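Local coordinates for protein putative tetR family transcriptional regulator (Streptomyces coelicolor A3, PDB 2Q24) that probably binds DNA at transcription control regions and regulates gene expression, as a dimeric member of the TetR family, at residues B[75-80]-B[130-135]; B[68-73]-B[123-128]; B[92-97]-B[177-182]. One frame throughout, in Å; residues are numbered along the deposited sequence. Where two conformers were deposited one is given.

Contact 1. Residues B[75-80]-B[130-135]; sequences DSVPGL and QSALTA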
loop_
_atom_site.group_PDB
_atom_site.type_symbol
_atom_site.label_atom_id
_atom_site.label_comp_id
_atom_site.label_asym_id
_atom_site.label_seq_id
_atom_site.Cartn_x
_atom_site.Cartn_y
_atom_site.Cartn_z
ATOM N N ASP B 75 6.897 -2.820 -0.793
ATOM C CA ASP B 75 7.963 -1.901 -0.454
ATOM C C ASP B 75 9.334 -2.562 -0.710
ATOM O O ASP B 75 10.340 -1.914 -0.533
ATOM C CB ASP B 75 7.810 -1.526 1.022
ATOM C CG ASP B 75 6.610 -0.562 1.283
ATOM O OD1 ASP B 75 6.035 -0.042 0.348
ATOM O OD2 ASP B 75 6.255 -0.390 2.457
ATOM N N SER B 76 9.341 -3.852 -1.047
ATOM C CA SER B 76 10.575 -4.526 -1.402
ATOM C C SER B 76 11.049 -4.105 -2.808
ATOM O O SER B 76 12.221 -4.337 -3.143
ATOM C CB SER B 76 10.394 -6.087 -1.367
ATOM O OG SER B 76 9.491 -6.516 -2.370
ATOM N N VAL B 77 10.177 -3.473 -3.615
ATOM C CA VAL B 77 10.515 -3.252 -5.037
ATOM C C VAL B 77 11.727 -2.338 -5.282
ATOM O O VAL B 77 12.629 -2.718 -6.041
ATOM C CB VAL B 77 9.310 -2.785 -5.871
ATOM C CG1 VAL B 77 9.772 -2.310 -7.263
ATOM C CG2 VAL B 77 8.260 -3.963 -5.965
ATOM N N PRO B 78 11.769 -1.146 -4.633
ATOM C CA PRO B 78 12.953 -0.308 -4.870
ATOM C C PRO B 78 14.293 -1.002 -4.513
ATOM O O PRO B 78 15.262 -0.908 -5.275
ATOM C CB PRO B 78 12.688 0.957 -4.012
ATOM C CG PRO B 78 11.186 1.002 -3.835
ATOM C CD PRO B 78 10.776 -0.468 -3.771
ATOM N N GLY B 79 14.339 -1.654 -3.360
ATOM C CA GLY B 79 15.535 -2.341 -2.937
ATOM C C GLY B 79 15.925 -3.450 -3.878
ATOM O O GLY B 79 17.129 -3.623 -4.177
ATOM N N LEU B 80 14.933 -4.225 -4.348
ATOM C CA LEU B 80 15.253 -5.309 -5.299
ATOM C C LEU B 80 15.801 -4.764 -6.631
ATOM O O LEU B 80 16.788 -5.277 -7.197
ATOM C CB LEU B 80 14.034 -6.197 -5.508
ATOM C CG LEU B 80 13.652 -7.087 -4.317
ATOM C CD1 LEU B 80 12.261 -7.740 -4.620
ATOM C CD2 LEU B 80 14.733 -8.260 -4.102
ATOM N N GLN B 130 -0.557 -4.533 -7.627
ATOM C CA GLN B 130 -0.468 -4.339 -9.113
ATOM C C GLN B 130 0.517 -3.235 -9.520
ATOM O O GLN B 130 1.252 -3.350 -10.533
ATOM C CB GLN B 130 -1.839 -4.145 -9.719
ATOM C CG GLN B 130 -2.520 -5.516 -9.864
ATOM C CD GLN B 130 -3.954 -5.481 -10.428
ATOM O OE1 GLN B 130 -4.676 -6.504 -10.463
ATOM N NE2 GLN B 130 -4.361 -4.321 -10.860
ATOM N N SER B 131 0.584 -2.163 -8.726
ATOM C CA SER B 131 1.505 -1.084 -9.048
ATOM C C SER B 131 2.942 -1.484 -8.835
ATOM O O SER B 131 3.808 -1.073 -9.590
ATOM C CB SER B 131 1.152 0.171 -8.239
ATOM O OG SER B 131 1.895 1.298 -8.696
ATOM N N ALA B 132 3.192 -2.323 -7.821
ATOM C CA ALA B 132 4.557 -2.837 -7.548
ATOM C C ALA B 132 4.992 -3.681 -8.743
ATOM O O ALA B 132 6.122 -3.608 -9.221
ATOM C CB ALA B 132 4.529 -3.696 -6.276
ATOM N N LEU B 133 4.070 -4.513 -9.206
ATOM C CA LEU B 133 4.299 -5.288 -10.404
ATOM C C LEU B 133 4.578 -4.399 -11.624
ATOM O O LEU B 133 5.498 -4.657 -12.379
ATOM C CB LEU B 133 3.084 -6.141 -10.643
ATOM C CG LEU B 133 3.148 -7.372 -11.506
ATOM C CD1 LEU B 133 4.446 -8.216 -11.339
ATOM C CD2 LEU B 133 1.854 -8.226 -11.225
ATOM N N THR B 134 3.760 -3.379 -11.816
ATOM C CA THR B 134 4.010 -2.411 -12.901
ATOM C C THR B 134 5.419 -1.782 -12.833
ATOM O O THR B 134 6.104 -1.650 -13.869
ATOM C CB THR B 134 2.906 -1.305 -12.875
ATOM O OG1 THR B 134 1.640 -1.930 -13.120
ATOM C CG2 THR B 134 3.154 -0.235 -13.940
ATOM N N ALA B 135 5.853 -1.390 -11.629
ATOM C CA ALA B 135 7.185 -0.817 -11.459
ATOM C C ALA B 135 8.304 -1.787 -11.931
ATOM O O ALA B 135 9.197 -1.396 -12.727
ATOM C CB ALA B 135 7.414 -0.315 -10.015
#

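Contact 2. Residues B[68-73]-B[123-128]; sequences NEVARL and GDSRQL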
loop_
_atom_site.group_PDB
_atom_site.type_symbol
_atom_site.label_atom_id
_atom_site.label_comp_id
_atom_site.label_asym_id
_atom_site.label_seq_id
_atom_site.Cartn_x
_atom_site.Cartn_y
_atom_site.Cartn_z
ATOM N N ASN B 68 0.244 -5.287 6.866
ATOM C CA ASN B 68 1.690 -5.271 6.959
ATOM C C ASN B 68 2.337 -6.190 5.928
ATOM O O ASN B 68 3.359 -5.832 5.338
ATOM C CB ASN B 68 2.117 -5.700 8.385
ATOM C CG ASN B 68 3.624 -5.685 8.555
ATOM O OD1 ASN B 68 4.237 -6.733 8.623
ATOM N ND2 ASN B 68 4.214 -4.485 8.639
ATOM N N GLU B 69 1.741 -7.370 5.695
ATOM C CA GLU B 69 2.262 -8.334 4.727
ATOM C C GLU B 69 2.247 -7.729 3.294
ATOM O O GLU B 69 3.223 -7.830 2.533
ATOM C CB GLU B 69 1.430 -9.646 4.780
ATOM C CG GLU B 69 1.785 -10.708 3.722
ATOM C CD GLU B 69 3.010 -11.529 4.035
ATOM O OE1 GLU B 69 3.675 -11.302 5.083
ATOM O OE2 GLU B 69 3.319 -12.434 3.220
ATOM N N VAL B 70 1.134 -7.101 2.957
ATOM C CA VAL B 70 0.991 -6.385 1.664
ATOM C C VAL B 70 2.046 -5.290 1.551
ATOM O O VAL B 70 2.721 -5.178 0.533
ATOM C CB VAL B 70 -0.433 -5.780 1.558
ATOM C CG1 VAL B 70 -0.561 -4.815 0.318
ATOM C CG2 VAL B 70 -1.475 -6.951 1.448
ATOM N N ALA B 71 2.190 -4.457 2.578
ATOM C CA ALA B 71 3.118 -3.341 2.477
ATOM C C ALA B 71 4.560 -3.839 2.365
ATOM O O ALA B 71 5.346 -3.318 1.556
ATOM C CB ALA B 71 2.957 -2.406 3.651
ATOM N N ARG B 72 4.927 -4.865 3.121
ATOM C CA ARG B 72 6.297 -5.402 2.971
ATOM C C ARG B 72 6.577 -5.914 1.539
ATOM O O ARG B 72 7.653 -5.666 1.006
ATOM C CB ARG B 72 6.602 -6.470 4.012
ATOM C CG ARG B 72 6.810 -5.783 5.379
ATOM C CD ARG B 72 7.256 -6.800 6.453
ATOM N NE ARG B 72 6.105 -7.549 6.950
ATOM N N LEU B 73 5.590 -6.571 0.940
ATOM C CA LEU B 73 5.691 -7.076 -0.420
ATOM C C LEU B 73 5.897 -5.909 -1.407
ATOM O O LEU B 73 6.796 -5.947 -2.241
ATOM C CB LEU B 73 4.435 -7.875 -0.769
ATOM C CG LEU B 73 4.372 -8.334 -2.225
ATOM C CD1 LEU B 73 5.518 -9.315 -2.513
ATOM C CD2 LEU B 73 3.003 -8.978 -2.505
ATOM N N GLY B 123 -8.768 -3.248 1.611
ATOM C CA GLY B 123 -8.538 -1.860 1.192
ATOM C C GLY B 123 -8.115 -1.824 -0.278
ATOM O O GLY B 123 -8.770 -2.435 -1.138
ATOM N N ASP B 124 -7.033 -1.078 -0.547
ATOM C CA ASP B 124 -6.499 -0.913 -1.912
ATOM C C ASP B 124 -5.360 -1.890 -2.159
ATOM O O ASP B 124 -4.487 -1.611 -2.983
ATOM C CB ASP B 124 -6.047 0.555 -2.125
ATOM C CG ASP B 124 -7.256 1.485 -2.563
ATOM O OD1 ASP B 124 -7.287 1.984 -3.705
ATOM O OD2 ASP B 124 -8.188 1.651 -1.803
ATOM N N SER B 125 -5.302 -2.994 -1.392
ATOM C CA SER B 125 -4.157 -3.969 -1.574
ATOM C C SER B 125 -3.922 -4.424 -3.029
ATOM O O SER B 125 -2.771 -4.488 -3.476
ATOM C CB SER B 125 -4.272 -5.226 -0.668
ATOM O OG SER B 125 -4.430 -4.815 0.659
ATOM N N ARG B 126 -4.995 -4.754 -3.737
ATOM C CA ARG B 126 -4.860 -5.214 -5.102
ATOM C C ARG B 126 -4.156 -4.124 -5.937
ATOM O O ARG B 126 -3.267 -4.425 -6.725
ATOM C CB ARG B 126 -6.219 -5.618 -5.709
ATOM C CG ARG B 126 -6.105 -6.165 -7.145
ATOM C CD ARG B 126 -7.487 -6.314 -7.764
ATOM N N GLN B 127 -4.581 -2.882 -5.788
ATOM C CA GLN B 127 -4.007 -1.763 -6.551
ATOM C C GLN B 127 -2.530 -1.549 -6.192
ATOM O O GLN B 127 -1.688 -1.297 -7.060
ATOM C CB GLN B 127 -4.808 -0.478 -6.276
ATOM C CG GLN B 127 -6.309 -0.582 -6.623
ATOM C CD GLN B 127 -7.232 -0.980 -5.453
ATOM O OE1 GLN B 127 -7.141 -2.079 -4.880
ATOM N NE2 GLN B 127 -8.168 -0.086 -5.134
ATOM N N LEU B 128 -2.225 -1.581 -4.899
ATOM C CA LEU B 128 -0.835 -1.372 -4.437
ATOM C C LEU B 128 0.080 -2.457 -5.048
ATOM O O LEU B 128 1.180 -2.173 -5.561
ATOM C CB LEU B 128 -0.778 -1.451 -2.903
ATOM C CG LEU B 128 -1.420 -0.300 -2.105
ATOM C CD1 LEU B 128 -1.533 -0.717 -0.621
ATOM C CD2 LEU B 128 -0.550 0.929 -2.239
#

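Contact 3. Residues B[92-97]-B[177-182]; sequences AWTRRF and RLLDLV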
loop_
_atom_site.group_PDB
_atom_site.type_symbol
_atom_site.label_atom_id
_atom_site.label_comp_id
_atom_site.label_asym_id
_atom_site.label_seq_id
_atom_site.Cartn_x
_atom_site.Cartn_y
_atom_site.Cartn_z
ATOM N N ALA B 92 12.605 -12.499 -8.368
ATOM C CA ALA B 92 12.676 -12.617 -6.888
ATOM C C ALA B 92 11.382 -12.158 -6.269
ATOM O O ALA B 92 10.830 -12.798 -5.353
ATOM C CB ALA B 92 13.865 -11.846 -6.323
ATOM N N TRP B 93 10.846 -11.056 -6.777
ATOM C CA TRP B 93 9.595 -10.539 -6.218
ATOM C C TRP B 93 8.396 -11.461 -6.450
ATOM O O TRP B 93 7.530 -11.593 -5.601
ATOM C CB TRP B 93 9.320 -9.146 -6.812
ATOM C CG TRP B 93 8.118 -8.439 -6.174
ATOM C CD1 TRP B 93 8.127 -7.581 -5.089
ATOM C CD2 TRP B 93 6.771 -8.546 -6.604
ATOM N NE1 TRP B 93 6.832 -7.143 -4.828
ATOM C CE2 TRP B 93 5.978 -7.731 -5.737
ATOM C CE3 TRP B 93 6.138 -9.274 -7.636
ATOM C CZ2 TRP B 93 4.599 -7.582 -5.913
ATOM C CZ3 TRP B 93 4.729 -9.130 -7.810
ATOM C CH2 TRP B 93 3.982 -8.312 -6.929
ATOM N N THR B 94 8.309 -12.095 -7.597
ATOM C CA THR B 94 7.225 -13.015 -7.838
ATOM C C THR B 94 7.195 -14.181 -6.832
ATOM O O THR B 94 6.170 -14.646 -6.490
ATOM C CB THR B 94 7.192 -13.546 -9.289
ATOM O OG1 THR B 94 8.303 -14.369 -9.545
ATOM C CG2 THR B 94 7.073 -12.444 -10.273
ATOM N N ARG B 95 8.353 -14.633 -6.380
ATOM C CA ARG B 95 8.393 -15.621 -5.288
ATOM C C ARG B 95 7.793 -15.024 -4.002
ATOM O O ARG B 95 7.027 -15.693 -3.296
ATOM C CB ARG B 95 9.827 -16.181 -5.083
ATOM C CG ARG B 95 10.305 -17.068 -6.206
ATOM C CD ARG B 95 11.675 -17.833 -5.931
ATOM N NE ARG B 95 11.677 -18.393 -4.594
ATOM C CZ ARG B 95 11.315 -19.640 -4.278
ATOM N NH1 ARG B 95 10.953 -20.508 -5.222
ATOM N NH2 ARG B 95 11.340 -20.015 -3.000
ATOM N N ARG B 96 8.109 -13.762 -3.715
ATOM C CA ARG B 96 7.527 -13.077 -2.537
ATOM C C ARG B 96 6.024 -12.910 -2.703
ATOM O O ARG B 96 5.264 -13.023 -1.735
ATOM C CB ARG B 96 8.200 -11.699 -2.283
ATOM C CG ARG B 96 9.716 -11.801 -1.959
ATOM C CD ARG B 96 9.969 -12.719 -0.766
ATOM N NE ARG B 96 9.609 -12.075 0.468
ATOM C CZ ARG B 96 9.034 -12.667 1.521
ATOM N NH1 ARG B 96 8.687 -13.960 1.518
ATOM N NH2 ARG B 96 8.802 -11.927 2.598
ATOM N N PHE B 97 5.590 -12.643 -3.925
ATOM C CA PHE B 97 4.149 -12.606 -4.187
ATOM C C PHE B 97 3.519 -13.962 -3.851
ATOM O O PHE B 97 2.458 -14.001 -3.188
ATOM C CB PHE B 97 3.838 -12.274 -5.656
ATOM C CG PHE B 97 2.347 -12.272 -5.941
ATOM C CD1 PHE B 97 1.610 -11.108 -5.796
ATOM C CD2 PHE B 97 1.696 -13.450 -6.281
ATOM C CE1 PHE B 97 0.228 -11.129 -6.042
ATOM C CE2 PHE B 97 0.326 -13.480 -6.483
ATOM C CZ PHE B 97 -0.397 -12.338 -6.388
ATOM N N ARG B 177 8.440 -24.119 -10.853
ATOM C CA ARG B 177 8.371 -24.391 -12.307
ATOM C C ARG B 177 7.328 -23.545 -13.070
ATOM O O ARG B 177 7.598 -23.092 -14.188
ATOM C CB ARG B 177 8.187 -25.865 -12.631
ATOM C CG ARG B 177 9.473 -26.699 -12.216
ATOM C CD ARG B 177 9.431 -28.144 -12.694
ATOM N NE ARG B 177 8.204 -28.841 -12.320
ATOM C CZ ARG B 177 8.014 -29.559 -11.227
ATOM N NH1 ARG B 177 9.000 -29.770 -10.353
ATOM N NH2 ARG B 177 6.817 -30.101 -11.033
ATOM N N LEU B 178 6.177 -23.310 -12.439
ATOM C CA LEU B 178 5.147 -22.416 -13.033
ATOM C C LEU B 178 5.615 -20.975 -13.098
ATOM O O LEU B 178 5.406 -20.293 -14.097
ATOM C CB LEU B 178 3.858 -22.510 -12.213
ATOM C CG LEU B 178 3.093 -23.832 -12.386
ATOM C CD1 LEU B 178 1.967 -23.856 -11.364
ATOM C CD2 LEU B 178 2.477 -23.910 -13.812
ATOM N N LEU B 179 6.275 -20.496 -12.037
ATOM C CA LEU B 179 6.879 -19.171 -12.096
ATOM C C LEU B 179 7.862 -19.077 -13.263
ATOM O O LEU B 179 7.837 -18.090 -14.000
ATOM C CB LEU B 179 7.582 -18.760 -10.774
ATOM C CG LEU B 179 6.625 -18.362 -9.618
ATOM C CD1 LEU B 179 7.434 -18.079 -8.339
ATOM C CD2 LEU B 179 5.760 -17.133 -9.977
ATOM N N ASP B 180 8.675 -20.110 -13.452
ATOM C CA ASP B 180 9.671 -20.104 -14.535
ATOM C C ASP B 180 8.959 -20.010 -15.897
ATOM O O ASP B 180 9.397 -19.273 -16.787
ATOM C CB ASP B 180 10.522 -21.365 -14.463
ATOM C CG ASP B 180 11.562 -21.302 -13.322
ATOM O OD1 ASP B 180 11.751 -20.214 -12.725
ATOM O OD2 ASP B 180 12.153 -22.344 -12.979
ATOM N N LEU B 181 7.867 -20.743 -16.034
ATOM C CA LEU B 181 7.121 -20.809 -17.290
ATOM C C LEU B 181 6.540 -19.445 -17.592
ATOM O O LEU B 181 6.634 -18.952 -18.727
ATOM C CB LEU B 181 6.000 -21.847 -17.220
ATOM C CG LEU B 181 5.077 -21.968 -18.414
ATOM C CD1 LEU B 181 5.825 -22.356 -19.707
ATOM C CD2 LEU B 181 4.041 -23.019 -18.079
ATOM N N VAL B 182 5.955 -18.823 -16.572
ATOM C CA VAL B 182 5.330 -17.465 -16.754
ATOM C C VAL B 182 6.393 -16.422 -17.098
ATOM O O VAL B 182 6.213 -15.640 -18.031
ATOM C CB VAL B 182 4.543 -17.047 -15.486
ATOM C CG1 VAL B 182 4.216 -15.564 -15.522
ATOM C CG2 VAL B 182 3.257 -17.881 -15.413
#

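Contact 1. Residues B[75-80]-B[130-135]
Val77 presses both of its methyl groups onto Ala132 and Ala135, two alanines one turn apart on helix 125-142. The side-chain contact is apolar and small, burying 113 Å² in all, and more than half of that belongs to the valine. The branches divide the work. CG2 of Val77 meets the methyl CB of Ala132 at 3.8 Å and also lies 3.9 Å from the backbone O of the same alanine, so this methyl rests on the helix surface itself. CG1 of Val77 reaches CB of Ala135 at 4.1 Å, a looser touch. The two alanine CB atoms stand 5.8 Å from each other, Ala132 CB to Ala135 CB, and the fork of the valine spans them. With CG1 anti to the backbone N (chi1 169°) and CG2 beside it, both prongs face helix 125-142. Small alanine side chains let the backbones come near, the CA atoms of Val77 and Ala132 being 6.5 Å apart. Thr134, between the two alanines in sequence, turns its hydroxyl OG1 to Gln130 O of its own helix. In the all-helical fold, the pair joins the short helix 77-83 to the middle of helix 125-142. Trp93 of helix 86-106 packs against Val77 and Leu133, and helix 152-165 takes up Leu133 and Gln130. The second subunit lies close too: Asp75 and Pro78 pack on Ser131 of that chain, placing this seam beside the dimer interface, with helices 86-106 and 152-165 of its own chain close by.

Contact 2. Residues B[68-73]-B[123-128]
Val70 of helix 58-75 sits against Ser125 and Leu128 in the first turn of helix 125-142, a helix-to-helix contact within the all-helical TetR-type fold. Helix 58-75 follows the predicted helix-turn-helix region in the chain, so the contact ties that helix to the C-terminal part of the molecule. The van der Waals contacts come first. Both methyls of Val70 close on the serine: CG2 lies 3.7 Å from Ser125 OG, and CG1 is 3.9 Å from Ser125 CB, so the serine is met by the whole fork. Its CB is equally near the two prongs. At chi1 171° CG1 of Val70 lies beside the carbonyl carbon and points on toward Leu128. Tyr100 of helix 86-106 also packs on Val70. Shortening Val70 to an alanine removes both prongs and is likely to strip Ser125 of the methyls facing it, take away one neighbour of Leu128 and open a gap between the helices. The polar interactions are arranged around this patch. Ser125 OG does not bond to the facing helix; it is satisfied by the backbone O of Tyr122, just before the segment. Asp124 occupies the N-cap position, but its carboxylate makes no capping bond and works across the dimer instead: OD2 forms a salt bridge with Arg17 of the second subunit, and OD1 takes a hydrogen bond from Asn68 of that chain, while Asn68 here returns the same bond to Asp124 of the second subunit. Between segments 68-73 and 123-128 the nearest CA atoms, those of Val70 and Ser125, are 6.5 Å apart, and farther along, Val70 CG1 reaches Leu128 CD1 at 4.3 Å.

Contact 3. Residues B[92-97]-B[177-182]
Segments 92-97 and 177-182, on helices 86-106 and 172-185, have their nearest CA atoms at Thr94 and Leu179, 7.5 Å apart. Leu179 is the reaching side chain. Its CD2 lies against Thr94, 3.8 Å from the OG1 of that threonine and 3.9 Å from its CB, the threonine and leucine running antiparallel alongside one another. Leu179 CD1, at the end of an extended chain (chi2 176°), comes near the same Thr94 OG1 (4.0 Å) and reaches the aliphatic part of Arg95: Leu179 CD1 to Arg95 CG is 3.7 Å. There the arginine chain lies roughly perpendicular to the leucine. The threonine hydroxyl is tucked between its own backbone N and carbonyl carbon (chi1 67°), from where it bonds to Arg91 O one turn back, so the oxygen beside the leucine methyls is already satisfied. Leu159 of helix 152-165 packs on the same leucine. The guanidinium of Arg95 is carried past the apolar patch to a salt bridge with Glu176, and Asp180 pairs with Arg91; Glu176 and Arg91 both lie just before the segments. The touch between the segments is thus a buried leucine on methylene carbon and a hydroxyl engaged with its own helix, with ionic pairs beside it, which implies that apolar and ionic ties together hold this pair of helices.

Contacts 1 and 2 lie 11 Å apart between centres and share helix 125-142; their other partners, helices 58-75 and 77-83, follow each other in the chain. Contact 3 joins helices 86-106 and 172-185, its centre about 14 Å from contact 1 and 18 Å from contact 2. The first segments run 68-73, 75-80, 92-97 and the second segments follow in the same order, so all three cross along the chain, bringing sequence-distant helices together in one bundle. Trp93 of contact 3 bridges them, packing on Ala132 of contact 1 as well, with its NE1 probably hydrogen-bonded to Leu73 O at 2.9 Å. Contacts 1 and 2 adjoin the second subunit, whereas contact 3 touches no other chain of the dimer.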